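Local coordinates for putative phosphomannomutase (Thermus thermophilus, PDB 1TUO), which probably acts as a magnesium-dependent phosphosugar mutase of the phosphohexose mutase family, moving a phosphate group between two positions of a sugar, at residues Ala10-Gly15 with Phe29-Arg34; Gly40-Glu45 with Gln130-Ala135; Leu91-Arg96 with Glu158-Ala163; Phe279-Arg284 with Leu355-Ala360; Thr362-Asp365 with Lys371-Glu374. All coordinates share one frame; numbering follows the deposited sequence.

Contact 1. Residues Ala10-Gly15 with Phe29-Arg34; sequences APIRFG and FATLHR
The guanidinium of R34 grips a single backbone oxygen, A10 O, end-on with two nitrogens. NH1 lies 2.7 Å from A10 O, in the carbonyl plane and on a lone pair, while NH2, at 2.9 Å from the same A10 O, approaches from above that plane, 35° out of it. Both bonds are bent at the hydrogen, as expected when two donors of one guanidinium share an acceptor. The charged group is further held by NE, which donates to P141 O.

This fastens the chain ahead of strand 19-22 to the start of helix 29-45, within the first alpha/beta/alpha domain of the phosphohexose mutase fold. A lysine in place of R34 would probably lose the two-pronged hold on A10 O and leave P141 O without this partner.

The apolar part centres on I12. Its CD1 sits over the middle of one guanidinium face, 3.6 Å from R34 CZ, and the same methyl reaches T31 CG2 at 3.6 Å. T31 carries CG2 anti to its backbone N (chi1 -76° for OG1), which leaves OG1 for E26 O and presents the methyl to I12. F19 of strand 19-22 touches both I12 and T31.

Contact 2. Residues Gly40-Glu45 with Gln130-Ala135; sequences GRHLLE and QEEAKA
H42 donates from NE2 to E132 OE2, from one helix to another. The bond is nearly straight, 2.9 Å from H42 NE2 to E132 OE2 with an angle of 170° at the hydrogen. The oxygen lies in the ring plane at the edge of the imidazole and accepts through its anti lone pair, the one turned away from OE1. Ring and carboxylate are twisted by 67° against each other, and the two side chains cross at about a right angle. The aliphatic part of the glutamate also comes close to the ring nitrogen, E132 CG lying 3.5 Å from H42 NE2.

Nearer the ND1 and CE1 end of the ring, A135 CB approaches obliquely, 4.0 Å from H42 ND1. It lies one helical turn on from E132, so one face of helix 130-138 supplies both the acceptor and the methyl. H42 has CG anti to the backbone N (chi1 168°), which carries the ring outward from helix 29-45 to reach them; L139 also touches it.

Further out, R46 NH1 forms a salt bridge with the same E132 OE2. Both helices belong to the first alpha/beta/alpha domain, so the contact ties its opening helix to a later one. With a histidine N-H and an arginine converging on one carboxylate oxygen, E132 is likely to stay ionised, and its negative charge would tend to favour protonation of H42.

Contact 3. Residues Leu91-Arg96 with Glu158-Ala163; sequences LSFAVR and EAYFEA
F93 of helix 88-97 pushes its ring against helix 157-165, where A159, Y160 and A163 receive it. The two short helical segments pass at 10.2 Å with their axes nearly perpendicular, a packing that joins the first alpha/beta/alpha domain of the phosphohexose mutase fold to the beginning of the second.

A CH-pi interaction forms at the ring face. Y160 CA stands over one face of the phenyl ring, 4.0 Å from the centroid and 27° off the normal. F93 has CG anti to its backbone N (chi1 159°), the setting that sends the ring out across the helix interface to the backbone of its neighbour.

Between the aromatic rings the relation is oblique: the planes of F93 and Y160 meet at 56°, with centroids 5.8 Å apart. Y160 turns an edge to its partner, CD1 lying 3.9 Å from F93 CG. The polar end of this tyrosine is engaged away from the phenylalanine, its OH bonding to D347. F93 in turn stacks on H97 of its own helix and also meets L343.

Methyl groups complete the apolar contacts. A159 CB approaches F93 CE2 at 3.9 Å. One turn further along the same helix, A163 CB comes obliquely to the ring, closing to 3.4 Å from F93 CE1.

Contact 4. Residues Phe279-Arg284 with Leu355-Ala360; sequences FRKGHR and LLESVA
K281 and E357 reach for each other from opposite directions and meet in a salt bridge, NZ to OE2 at 2.9 Å. The pair links the C-terminal end of helix 267-280 to helix 348-362 within the third alpha/beta/alpha domain of the fold. That end is closed by a Schellman motif: G282, with positive phi (111°), binds back into the last helical turn just after the lysine.

The close-packed side belongs to E357, which is buried. Its chain runs out extended, and the ammonium group sits on the syn side of OE2. The same oxygen bonds to Y277 OH, while OE1 takes the backbone N of D169, so both carboxylate oxygens have partners. L168 and L173 press against the side chain as well. An alanine in place of E357 would probably leave the K281 ammonium without its countercharge and deprive Y277 OH and D169 N of the carboxylate oxygens they bind.

K281 forms the looser side. The backbones stay well apart, the nearest CA atoms, those of K281 and S358, being 10.0 Å from one another, and only 65 Å² of surface is buried in all. The lysine is exposed and meets this helix only near the end of its chain, with CD 3.7 Å from E357 OE2. A bend at chi3 (64°) turns CE and the ammonium group round, and CE is likewise 3.7 Å from that OE2.

Contact 5. Residues Thr362-Asp365 with Lys371-Glu374; sequences TGKD and KEVE
K364 lays the end of its side chain beside E372, its NZ 4.0 Å from E372 CB and 3.6 Å from E372 OE1. The second distance makes a salt bridge, but a long one, with no hydrogen bond across the contact. The two side chains cross at about a right angle. E372 starts with CG anti to its backbone N and then bends at chi2 (73°), which swings the carboxylate round so that OE1 faces the ammonium group. With 60 Å² buried in total, the pair is a surface contact whose attraction is probably mainly electrostatic.

The backbone near the lysine is better defined by hydrogen bonds. T362 OG1 accepts from K364 N at 3.1 Å, with 153° at the hydrogen, while also bonding to S358 O one turn back in helix 348-362. K364 O receives Q369 NE2 from the following helix. Across the contact, E372 also rests on L276 of helix 267-280.

G363 leaves the helical conformation with positive phi (82°), and D365 then caps the next helix through OD1 to E368 N. An ST turn at T362 followed by an N-cap at D365 thus marks a tight helix-to-helix connection, joining helix 348-362 to helix 366-377.

How the contacts relate
Contacts 1 and 2 both use helix 29-45 in the first alpha/beta/alpha domain: their centres lie 15 Å apart, and they touch where F14 CD1 comes 3.7 Å from A133 O. Contacts 4 and 5 form a second pair in the third domain, with centres 11 Å apart. There V359 CG1 packs 3.6 Å from K364 O, and helix 348-362 is followed, after a three-residue turn, by helix 366-377. Contact 3, bridging the first and second domains, stands between the pairs, its centre 24 Å from that of contact 2 and 22 Å from that of contact 4. Contacts 1 and 5 are farthest apart, 47 Å between centres, on opposite sides of the chain's centre.

Contact 1. Residues Ala10-Gly15 with Phe29-Arg34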
# COMPACT_ATOMS: atom_id res chain seq x y z
N ALA A 10 -29.84 3.12 7.92
CA ALA A 10 -28.46 3.53 8.18
C ALA A 10 -27.81 4.08 6.92
O ALA A 10 -27.64 3.37 5.93
CB ALA A 10 -27.66 2.35 8.69
N PRO A 11 -27.45 5.38 6.93
CA PRO A 11 -26.81 5.98 5.76
C PRO A 11 -25.40 5.43 5.57
O PRO A 11 -24.60 5.41 6.50
CB PRO A 11 -26.82 7.47 6.10
CG PRO A 11 -26.68 7.47 7.59
CD PRO A 11 -27.64 6.37 8.00
N ILE A 12 -25.11 4.97 4.35
CA ILE A 12 -23.80 4.41 4.04
C ILE A 12 -22.89 5.45 3.40
O ILE A 12 -22.92 5.64 2.18
CB ILE A 12 -23.93 3.20 3.09
CG1 ILE A 12 -24.75 2.10 3.76
CG2 ILE A 12 -22.55 2.69 2.71
CD1 ILE A 12 -25.04 0.92 2.87
N ARG A 13 -22.07 6.11 4.21
CA ARG A 13 -21.15 7.12 3.71
C ARG A 13 -19.76 6.53 3.49
O ARG A 13 -19.23 5.83 4.35
CB ARG A 13 -21.05 8.29 4.69
CG ARG A 13 -22.40 8.84 5.14
CD ARG A 13 -22.22 10.10 5.98
NE ARG A 13 -23.49 10.54 6.58
CZ ARG A 13 -24.58 10.85 5.89
NH1 ARG A 13 -25.68 11.24 6.52
NH2 ARG A 13 -24.58 10.79 4.56
N PHE A 14 -19.17 6.82 2.33
CA PHE A 14 -17.84 6.31 2.02
C PHE A 14 -16.76 7.09 2.75
O PHE A 14 -17.00 8.18 3.26
CB PHE A 14 -17.59 6.37 0.51
CG PHE A 14 -18.41 5.38 -0.28
CD1 PHE A 14 -18.08 5.11 -1.61
CD2 PHE A 14 -19.49 4.72 0.29
CE1 PHE A 14 -18.83 4.21 -2.36
CE2 PHE A 14 -20.24 3.82 -0.45
CZ PHE A 14 -19.91 3.56 -1.78
N GLY A 15 -15.55 6.52 2.79
CA GLY A 15 -14.44 7.18 3.46
C GLY A 15 -13.16 7.09 2.66
O GLY A 15 -12.40 6.13 2.79
N PHE A 29 -24.11 -8.08 5.91
CA PHE A 29 -24.48 -8.55 4.59
C PHE A 29 -25.55 -7.62 4.02
O PHE A 29 -25.62 -7.39 2.81
CB PHE A 29 -24.98 -9.99 4.63
CG PHE A 29 -23.88 -11.00 4.72
CD1 PHE A 29 -23.40 -11.44 5.95
CD2 PHE A 29 -23.26 -11.47 3.56
CE1 PHE A 29 -22.32 -12.32 6.02
CE2 PHE A 29 -22.18 -12.35 3.62
CZ PHE A 29 -21.71 -12.78 4.85
N ALA A 30 -26.38 -7.08 4.91
CA ALA A 30 -27.43 -6.15 4.48
C ALA A 30 -26.79 -4.91 3.86
O ALA A 30 -27.25 -4.43 2.81
CB ALA A 30 -28.29 -5.75 5.68
N THR A 31 -25.75 -4.38 4.50
CA THR A 31 -25.09 -3.20 3.96
C THR A 31 -24.32 -3.51 2.67
O THR A 31 -24.20 -2.70 1.76
CB THR A 31 -24.13 -2.67 5.02
OG1 THR A 31 -24.88 -1.99 6.03
CG2 THR A 31 -23.14 -1.69 4.38
N LEU A 32 -23.73 -4.72 2.66
CA LEU A 32 -23.02 -5.18 1.47
C LEU A 32 -23.93 -5.23 0.24
O LEU A 32 -23.56 -4.84 -0.86
CB LEU A 32 -22.46 -6.58 1.77
CG LEU A 32 -21.54 -7.12 0.68
CD1 LEU A 32 -22.33 -7.77 -0.47
CD2 LEU A 32 -20.65 -6.06 0.04
N HIS A 33 -25.16 -5.75 0.44
CA HIS A 33 -26.10 -5.83 -0.68
C HIS A 33 -26.59 -4.45 -1.12
O HIS A 33 -26.87 -4.20 -2.29
CB HIS A 33 -27.29 -6.69 -0.24
CG HIS A 33 -26.97 -8.15 -0.45
ND1 HIS A 33 -26.73 -8.69 -1.67
CD2 HIS A 33 -26.81 -9.16 0.51
CE1 HIS A 33 -26.42 -9.98 -1.45
NE2 HIS A 33 -26.46 -10.29 -0.15
N ARG A 34 -26.67 -3.49 -0.21
CA ARG A 34 -27.07 -2.14 -0.58
C ARG A 34 -25.94 -1.54 -1.42
O ARG A 34 -26.17 -0.86 -2.42
CB ARG A 34 -27.31 -1.29 0.66
CG ARG A 34 -28.55 -1.68 1.45
CD ARG A 34 -28.62 -0.93 2.77
NE ARG A 34 -28.74 0.52 2.60
CZ ARG A 34 -28.58 1.40 3.57
NH1 ARG A 34 -28.29 0.99 4.80
NH2 ARG A 34 -28.70 2.70 3.32

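Contact 2. Residues Gly40-Glu45 with Gln130-Ala135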
# COMPACT_ATOMS: atom_id res chain seq x y z
N GLY A 40 -23.65 -1.76 -8.94
CA GLY A 40 -24.17 -2.34 -10.17
C GLY A 40 -24.91 -1.32 -11.01
O GLY A 40 -24.74 -1.26 -12.23
N ARG A 41 -25.75 -0.51 -10.36
CA ARG A 41 -26.51 0.52 -11.06
C ARG A 41 -25.54 1.49 -11.71
O ARG A 41 -25.73 1.91 -12.86
CB ARG A 41 -27.43 1.27 -10.09
CG ARG A 41 -28.52 0.40 -9.48
CD ARG A 41 -29.57 1.22 -8.74
NE ARG A 41 -30.52 0.35 -8.04
CZ ARG A 41 -31.66 0.76 -7.49
NH1 ARG A 41 -32.01 2.04 -7.55
NH2 ARG A 41 -32.46 -0.11 -6.87
N HIS A 42 -24.49 1.83 -10.98
CA HIS A 42 -23.47 2.74 -11.49
C HIS A 42 -22.80 2.19 -12.74
O HIS A 42 -22.62 2.90 -13.74
CB HIS A 42 -22.41 2.99 -10.42
CG HIS A 42 -21.19 3.69 -10.94
ND1 HIS A 42 -21.20 5.00 -11.36
CD2 HIS A 42 -19.92 3.26 -11.07
CE1 HIS A 42 -19.99 5.35 -11.73
NE2 HIS A 42 -19.18 4.31 -11.57
N LEU A 43 -22.43 0.92 -12.70
CA LEU A 43 -21.76 0.29 -13.83
C LEU A 43 -22.67 0.11 -15.04
O LEU A 43 -22.24 0.31 -16.18
CB LEU A 43 -21.05 -1.03 -13.49
CG LEU A 43 -19.73 -1.16 -12.71
CD1 LEU A 43 -19.32 -2.60 -12.40
CD2 LEU A 43 -18.48 -0.45 -13.23
N LEU A 44 -23.92 -0.26 -14.80
CA LEU A 44 -24.87 -0.46 -15.90
C LEU A 44 -25.09 0.86 -16.63
O LEU A 44 -25.24 0.88 -17.85
CB LEU A 44 -26.20 -0.99 -15.36
CG LEU A 44 -26.21 -2.45 -14.87
CD1 LEU A 44 -27.52 -2.73 -14.17
CD2 LEU A 44 -26.03 -3.39 -16.06
N GLU A 45 -25.10 1.95 -15.87
CA GLU A 45 -25.31 3.28 -16.43
C GLU A 45 -24.16 3.66 -17.36
O GLU A 45 -24.31 4.52 -18.23
CB GLU A 45 -25.43 4.31 -15.30
CG GLU A 45 -25.86 5.72 -15.72
CD GLU A 45 -24.75 6.50 -16.40
OE1 GLU A 45 -23.64 6.59 -15.82
OE2 GLU A 45 -24.98 7.04 -17.51
N GLN A 130 -12.20 10.13 -6.87
CA GLN A 130 -13.20 10.67 -5.96
C GLN A 130 -14.56 10.89 -6.63
O GLN A 130 -15.60 10.61 -6.03
CB GLN A 130 -12.71 11.99 -5.36
CG GLN A 130 -13.67 12.60 -4.34
CD GLN A 130 -13.12 13.86 -3.69
OE1 GLN A 130 -13.79 14.50 -2.89
NE2 GLN A 130 -11.88 14.22 -4.04
N GLU A 131 -14.55 11.38 -7.86
CA GLU A 131 -15.80 11.62 -8.60
C GLU A 131 -16.63 10.35 -8.75
O GLU A 131 -17.86 10.38 -8.61
CB GLU A 131 -15.49 12.21 -9.98
CG GLU A 131 -14.88 13.60 -9.96
CD GLU A 131 -13.61 13.68 -9.13
OE1 GLU A 131 -12.68 12.88 -9.39
OE2 GLU A 131 -13.53 14.56 -8.24
N GLU A 132 -15.96 9.24 -9.05
CA GLU A 132 -16.64 7.96 -9.22
C GLU A 132 -17.13 7.44 -7.86
O GLU A 132 -18.21 6.85 -7.76
CB GLU A 132 -15.68 6.96 -9.88
CG GLU A 132 -16.27 5.57 -10.08
CD GLU A 132 -15.64 4.84 -11.24
OE1 GLU A 132 -14.43 5.02 -11.50
OE2 GLU A 132 -16.36 4.05 -11.90
N ALA A 133 -16.33 7.68 -6.83
CA ALA A 133 -16.69 7.25 -5.48
C ALA A 133 -17.99 7.93 -5.05
O ALA A 133 -18.88 7.31 -4.47
CB ALA A 133 -15.58 7.62 -4.51
N LYS A 134 -18.09 9.22 -5.35
CA LYS A 134 -19.28 9.98 -4.99
C LYS A 134 -20.50 9.49 -5.75
O LYS A 134 -21.60 9.42 -5.21
CB LYS A 134 -19.06 11.47 -5.28
CG LYS A 134 -18.15 12.17 -4.28
CD LYS A 134 -18.75 12.14 -2.88
CE LYS A 134 -17.90 12.90 -1.88
NZ LYS A 134 -18.53 12.90 -0.52
N ALA A 135 -20.30 9.14 -7.02
CA ALA A 135 -21.39 8.65 -7.85
C ALA A 135 -21.99 7.36 -7.30
O ALA A 135 -23.21 7.18 -7.27
CB ALA A 135 -20.90 8.44 -9.28

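Contact 3. Residues Leu91-Arg96 with Glu158-Ala163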
# COMPACT_ATOMS: atom_id res chain seq x y z
N LEU A 91 -5.80 -8.24 -7.60
CA LEU A 91 -7.15 -7.89 -8.03
C LEU A 91 -7.08 -6.73 -9.02
O LEU A 91 -7.72 -6.77 -10.07
CB LEU A 91 -8.01 -7.53 -6.81
CG LEU A 91 -9.49 -7.13 -7.00
CD1 LEU A 91 -9.58 -5.67 -7.41
CD2 LEU A 91 -10.16 -8.04 -8.02
N SER A 92 -6.28 -5.72 -8.71
CA SER A 92 -6.16 -4.58 -9.61
C SER A 92 -5.56 -5.02 -10.95
O SER A 92 -5.98 -4.56 -12.01
CB SER A 92 -5.30 -3.48 -8.98
OG SER A 92 -5.95 -2.93 -7.84
N PHE A 93 -4.60 -5.93 -10.89
CA PHE A 93 -4.00 -6.43 -12.12
C PHE A 93 -5.05 -7.18 -12.94
O PHE A 93 -5.14 -7.01 -14.16
CB PHE A 93 -2.86 -7.40 -11.79
CG PHE A 93 -2.53 -8.34 -12.93
CD1 PHE A 93 -1.82 -7.89 -14.04
CD2 PHE A 93 -2.97 -9.65 -12.90
CE1 PHE A 93 -1.57 -8.75 -15.11
CE2 PHE A 93 -2.73 -10.52 -13.96
CZ PHE A 93 -2.02 -10.06 -15.07
N ALA A 94 -5.84 -8.01 -12.27
CA ALA A 94 -6.87 -8.80 -12.93
C ALA A 94 -7.86 -7.90 -13.67
O ALA A 94 -8.30 -8.22 -14.78
CB ALA A 94 -7.60 -9.66 -11.91
N VAL A 95 -8.22 -6.78 -13.06
CA VAL A 95 -9.15 -5.86 -13.70
C VAL A 95 -8.62 -5.40 -15.06
O VAL A 95 -9.34 -5.41 -16.05
CB VAL A 95 -9.40 -4.63 -12.82
CG1 VAL A 95 -10.12 -3.55 -13.62
CG2 VAL A 95 -10.22 -5.03 -11.60
N ARG A 96 -7.35 -5.01 -15.09
CA ARG A 96 -6.76 -4.52 -16.33
C ARG A 96 -6.50 -5.66 -17.31
O ARG A 96 -6.77 -5.55 -18.51
CB ARG A 96 -5.45 -3.78 -16.01
CG ARG A 96 -4.74 -3.18 -17.21
CD ARG A 96 -3.41 -2.58 -16.79
NE ARG A 96 -2.55 -2.28 -17.93
CZ ARG A 96 -1.74 -1.31 -17.45
NH1 ARG A 96 -1.58 -0.81 -16.24
NH2 ARG A 96 -0.79 -1.14 -18.38
N GLU A 158 -0.71 -17.04 -11.92
CA GLU A 158 0.32 -17.21 -12.94
C GLU A 158 0.44 -16.00 -13.84
O GLU A 158 1.55 -15.55 -14.13
CB GLU A 158 0.02 -18.45 -13.79
CG GLU A 158 0.21 -19.78 -13.07
CD GLU A 158 1.66 -20.07 -12.74
OE1 GLU A 158 2.18 -19.50 -11.75
OE2 GLU A 158 2.30 -20.86 -13.47
N ALA A 159 -0.69 -15.46 -14.29
CA ALA A 159 -0.67 -14.29 -15.16
C ALA A 159 -0.08 -13.09 -14.43
O ALA A 159 0.62 -12.27 -15.02
CB ALA A 159 -2.08 -13.98 -15.66
N TYR A 160 -0.39 -12.98 -13.14
CA TYR A 160 0.13 -11.88 -12.32
C TYR A 160 1.65 -12.00 -12.24
O TYR A 160 2.37 -11.00 -12.34
CB TYR A 160 -0.49 -11.94 -10.92
CG TYR A 160 0.05 -10.90 -9.95
CD1 TYR A 160 -0.05 -9.53 -10.22
CD2 TYR A 160 0.67 -11.29 -8.76
CE1 TYR A 160 0.45 -8.57 -9.32
CE2 TYR A 160 1.17 -10.35 -7.86
CZ TYR A 160 1.06 -9.00 -8.15
OH TYR A 160 1.58 -8.08 -7.25
N PHE A 161 2.15 -13.22 -12.07
CA PHE A 161 3.58 -13.44 -11.99
C PHE A 161 4.24 -13.06 -13.31
O PHE A 161 5.32 -12.45 -13.33
CB PHE A 161 3.90 -14.90 -11.66
CG PHE A 161 3.51 -15.31 -10.26
CD1 PHE A 161 3.57 -14.41 -9.20
CD2 PHE A 161 3.11 -16.62 -9.99
CE1 PHE A 161 3.24 -14.80 -7.90
CE2 PHE A 161 2.78 -17.02 -8.70
CZ PHE A 161 2.85 -16.11 -7.65
N GLU A 162 3.60 -13.40 -14.42
CA GLU A 162 4.13 -13.06 -15.74
C GLU A 162 4.21 -11.55 -15.91
O GLU A 162 5.14 -11.04 -16.52
CB GLU A 162 3.27 -13.67 -16.84
CG GLU A 162 3.58 -15.13 -17.11
CD GLU A 162 4.99 -15.32 -17.63
OE1 GLU A 162 5.78 -16.04 -16.98
OE2 GLU A 162 5.32 -14.76 -18.70
N ALA A 163 3.22 -10.85 -15.38
CA ALA A 163 3.20 -9.40 -15.47
C ALA A 163 4.35 -8.81 -14.66
O ALA A 163 5.04 -7.90 -15.12
CB ALA A 163 1.87 -8.86 -14.96

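Contact 4. Residues Phe279-Arg284 with Leu355-Ala360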
# COMPACT_ATOMS: atom_id res chain seq x y z
N PHE A 279 16.14 5.44 -10.55
CA PHE A 279 16.69 6.57 -11.28
C PHE A 279 18.03 6.17 -11.90
O PHE A 279 18.31 6.49 -13.06
CB PHE A 279 16.92 7.76 -10.36
CG PHE A 279 17.65 8.89 -11.01
CD1 PHE A 279 16.98 9.81 -11.80
CD2 PHE A 279 19.03 9.01 -10.87
CE1 PHE A 279 17.67 10.83 -12.45
CE2 PHE A 279 19.73 10.03 -11.51
CZ PHE A 279 19.04 10.94 -12.30
N ARG A 280 18.86 5.49 -11.13
CA ARG A 280 20.17 5.08 -11.62
C ARG A 280 20.07 4.03 -12.73
O ARG A 280 20.99 3.88 -13.52
CB ARG A 280 21.06 4.59 -10.47
CG ARG A 280 21.43 5.71 -9.50
CD ARG A 280 22.21 5.23 -8.26
NE ARG A 280 23.60 4.88 -8.54
CZ ARG A 280 24.50 4.62 -7.60
NH1 ARG A 280 24.15 4.67 -6.32
NH2 ARG A 280 25.75 4.31 -7.93
N LYS A 281 18.95 3.31 -12.78
CA LYS A 281 18.75 2.30 -13.83
C LYS A 281 18.36 2.99 -15.13
O LYS A 281 18.27 2.34 -16.17
CB LYS A 281 17.66 1.30 -13.44
CG LYS A 281 18.13 0.18 -12.54
CD LYS A 281 17.04 -0.88 -12.35
CE LYS A 281 16.70 -1.58 -13.65
NZ LYS A 281 15.68 -2.65 -13.46
N GLY A 282 18.11 4.29 -15.06
CA GLY A 282 17.75 5.02 -16.26
C GLY A 282 16.32 5.53 -16.36
O GLY A 282 15.98 6.22 -17.32
N HIS A 283 15.48 5.19 -15.39
CA HIS A 283 14.10 5.65 -15.40
C HIS A 283 14.07 7.17 -15.28
O HIS A 283 14.76 7.75 -14.43
CB HIS A 283 13.30 5.05 -14.24
CG HIS A 283 13.10 3.57 -14.33
ND1 HIS A 283 14.14 2.67 -14.31
CD2 HIS A 283 11.97 2.83 -14.41
CE1 HIS A 283 13.66 1.44 -14.37
NE2 HIS A 283 12.35 1.51 -14.43
N ARG A 284 13.27 7.81 -16.12
CA ARG A 284 13.16 9.26 -16.09
C ARG A 284 11.74 9.70 -15.80
O ARG A 284 10.81 8.89 -15.82
CB ARG A 284 13.63 9.86 -17.42
CG ARG A 284 14.89 10.70 -17.30
CD ARG A 284 16.01 9.90 -16.65
NE ARG A 284 17.22 10.70 -16.44
CZ ARG A 284 18.32 10.23 -15.85
NH1 ARG A 284 18.36 8.97 -15.42
NH2 ARG A 284 19.38 11.02 -15.70
N LEU A 355 13.06 -4.42 -4.05
CA LEU A 355 14.03 -4.25 -2.97
C LEU A 355 15.07 -5.35 -3.12
O LEU A 355 16.27 -5.11 -3.03
CB LEU A 355 13.35 -4.35 -1.60
CG LEU A 355 12.54 -3.11 -1.23
CD1 LEU A 355 11.65 -3.38 -0.03
CD2 LEU A 355 13.50 -1.95 -0.96
N LEU A 356 14.59 -6.56 -3.36
CA LEU A 356 15.46 -7.72 -3.55
C LEU A 356 16.38 -7.47 -4.75
O LEU A 356 17.58 -7.75 -4.70
CB LEU A 356 14.60 -8.97 -3.77
CG LEU A 356 15.30 -10.32 -3.87
CD1 LEU A 356 16.06 -10.62 -2.58
CD2 LEU A 356 14.26 -11.40 -4.14
N GLU A 357 15.82 -6.94 -5.84
CA GLU A 357 16.61 -6.66 -7.03
C GLU A 357 17.71 -5.63 -6.72
O GLU A 357 18.87 -5.83 -7.09
CB GLU A 357 15.73 -6.12 -8.16
CG GLU A 357 16.48 -5.95 -9.49
CD GLU A 357 15.65 -5.28 -10.57
OE1 GLU A 357 14.57 -5.81 -10.91
OE2 GLU A 357 16.07 -4.22 -11.08
N SER A 358 17.34 -4.54 -6.05
CA SER A 358 18.29 -3.48 -5.72
C SER A 358 19.50 -4.00 -4.94
O SER A 358 20.64 -3.63 -5.22
CB SER A 358 17.62 -2.37 -4.89
OG SER A 358 17.35 -2.80 -3.57
N VAL A 359 19.25 -4.87 -3.97
CA VAL A 359 20.34 -5.41 -3.17
C VAL A 359 21.27 -6.26 -4.03
O VAL A 359 22.50 -6.14 -3.93
CB VAL A 359 19.80 -6.24 -2.00
CG1 VAL A 359 20.95 -6.92 -1.26
CG2 VAL A 359 19.02 -5.33 -1.04
N ALA A 360 20.70 -7.09 -4.88
CA ALA A 360 21.50 -7.96 -5.75
C ALA A 360 22.28 -7.17 -6.79
O ALA A 360 23.48 -7.39 -6.98
CB ALA A 360 20.60 -8.98 -6.43

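Contact 5. Residues Thr362-Asp365 with Lys371-Glu374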
# COMPACT_ATOMS: atom_id res chain seq x y z
N THR A 362 23.05 -3.79 -6.87
CA THR A 362 24.02 -2.86 -6.32
C THR A 362 25.13 -3.56 -5.54
O THR A 362 26.27 -3.08 -5.50
CB THR A 362 23.36 -1.83 -5.36
OG1 THR A 362 22.84 -2.51 -4.21
CG2 THR A 362 22.25 -1.08 -6.08
N GLY A 363 24.80 -4.69 -4.93
CA GLY A 363 25.79 -5.41 -4.14
C GLY A 363 25.88 -4.78 -2.76
O GLY A 363 26.83 -5.01 -2.01
N LYS A 364 24.89 -3.96 -2.42
CA LYS A 364 24.86 -3.30 -1.12
C LYS A 364 23.54 -3.63 -0.44
O LYS A 364 22.49 -3.62 -1.08
CB LYS A 364 24.98 -1.78 -1.30
CG LYS A 364 26.26 -1.35 -2.02
CD LYS A 364 26.29 0.14 -2.33
CE LYS A 364 26.50 0.99 -1.09
NZ LYS A 364 26.88 2.38 -1.47
N ASP A 365 23.59 -3.96 0.85
CA ASP A 365 22.35 -4.27 1.55
C ASP A 365 21.55 -2.98 1.65
O ASP A 365 22.05 -1.90 1.34
CB ASP A 365 22.61 -4.89 2.93
CG ASP A 365 23.30 -3.94 3.90
OD1 ASP A 365 22.84 -2.80 4.05
OD2 ASP A 365 24.29 -4.36 4.53
N LYS A 371 22.36 4.66 3.20
CA LYS A 371 23.47 5.51 3.62
C LYS A 371 23.93 6.32 2.41
O LYS A 371 24.37 7.46 2.54
CB LYS A 371 24.64 4.65 4.13
CG LYS A 371 24.33 3.83 5.36
CD LYS A 371 24.11 4.69 6.59
CE LYS A 371 23.82 3.83 7.82
NZ LYS A 371 23.65 4.65 9.06
N GLU A 372 23.81 5.72 1.23
CA GLU A 372 24.18 6.37 -0.02
C GLU A 372 23.15 7.45 -0.32
O GLU A 372 23.47 8.50 -0.88
CB GLU A 372 24.24 5.33 -1.15
CG GLU A 372 24.47 5.90 -2.55
CD GLU A 372 25.89 6.39 -2.80
OE1 GLU A 372 26.83 5.93 -2.12
OE2 GLU A 372 26.06 7.22 -3.71
N VAL A 373 21.90 7.19 0.05
CA VAL A 373 20.86 8.19 -0.16
C VAL A 373 21.20 9.39 0.72
O VAL A 373 21.13 10.54 0.29
CB VAL A 373 19.46 7.66 0.26
CG1 VAL A 373 18.46 8.81 0.31
CG2 VAL A 373 18.99 6.60 -0.73
N GLU A 374 21.59 9.12 1.96
CA GLU A 374 21.94 10.20 2.88
C GLU A 374 23.16 10.98 2.39
O GLU A 374 23.22 12.20 2.54
CB GLU A 374 22.16 9.64 4.29
CG GLU A 374 20.85 9.41 5.04
CD GLU A 374 21.02 8.71 6.37
OE1 GLU A 374 20.24 9.03 7.30
OE2 GLU A 374 21.90 7.83 6.49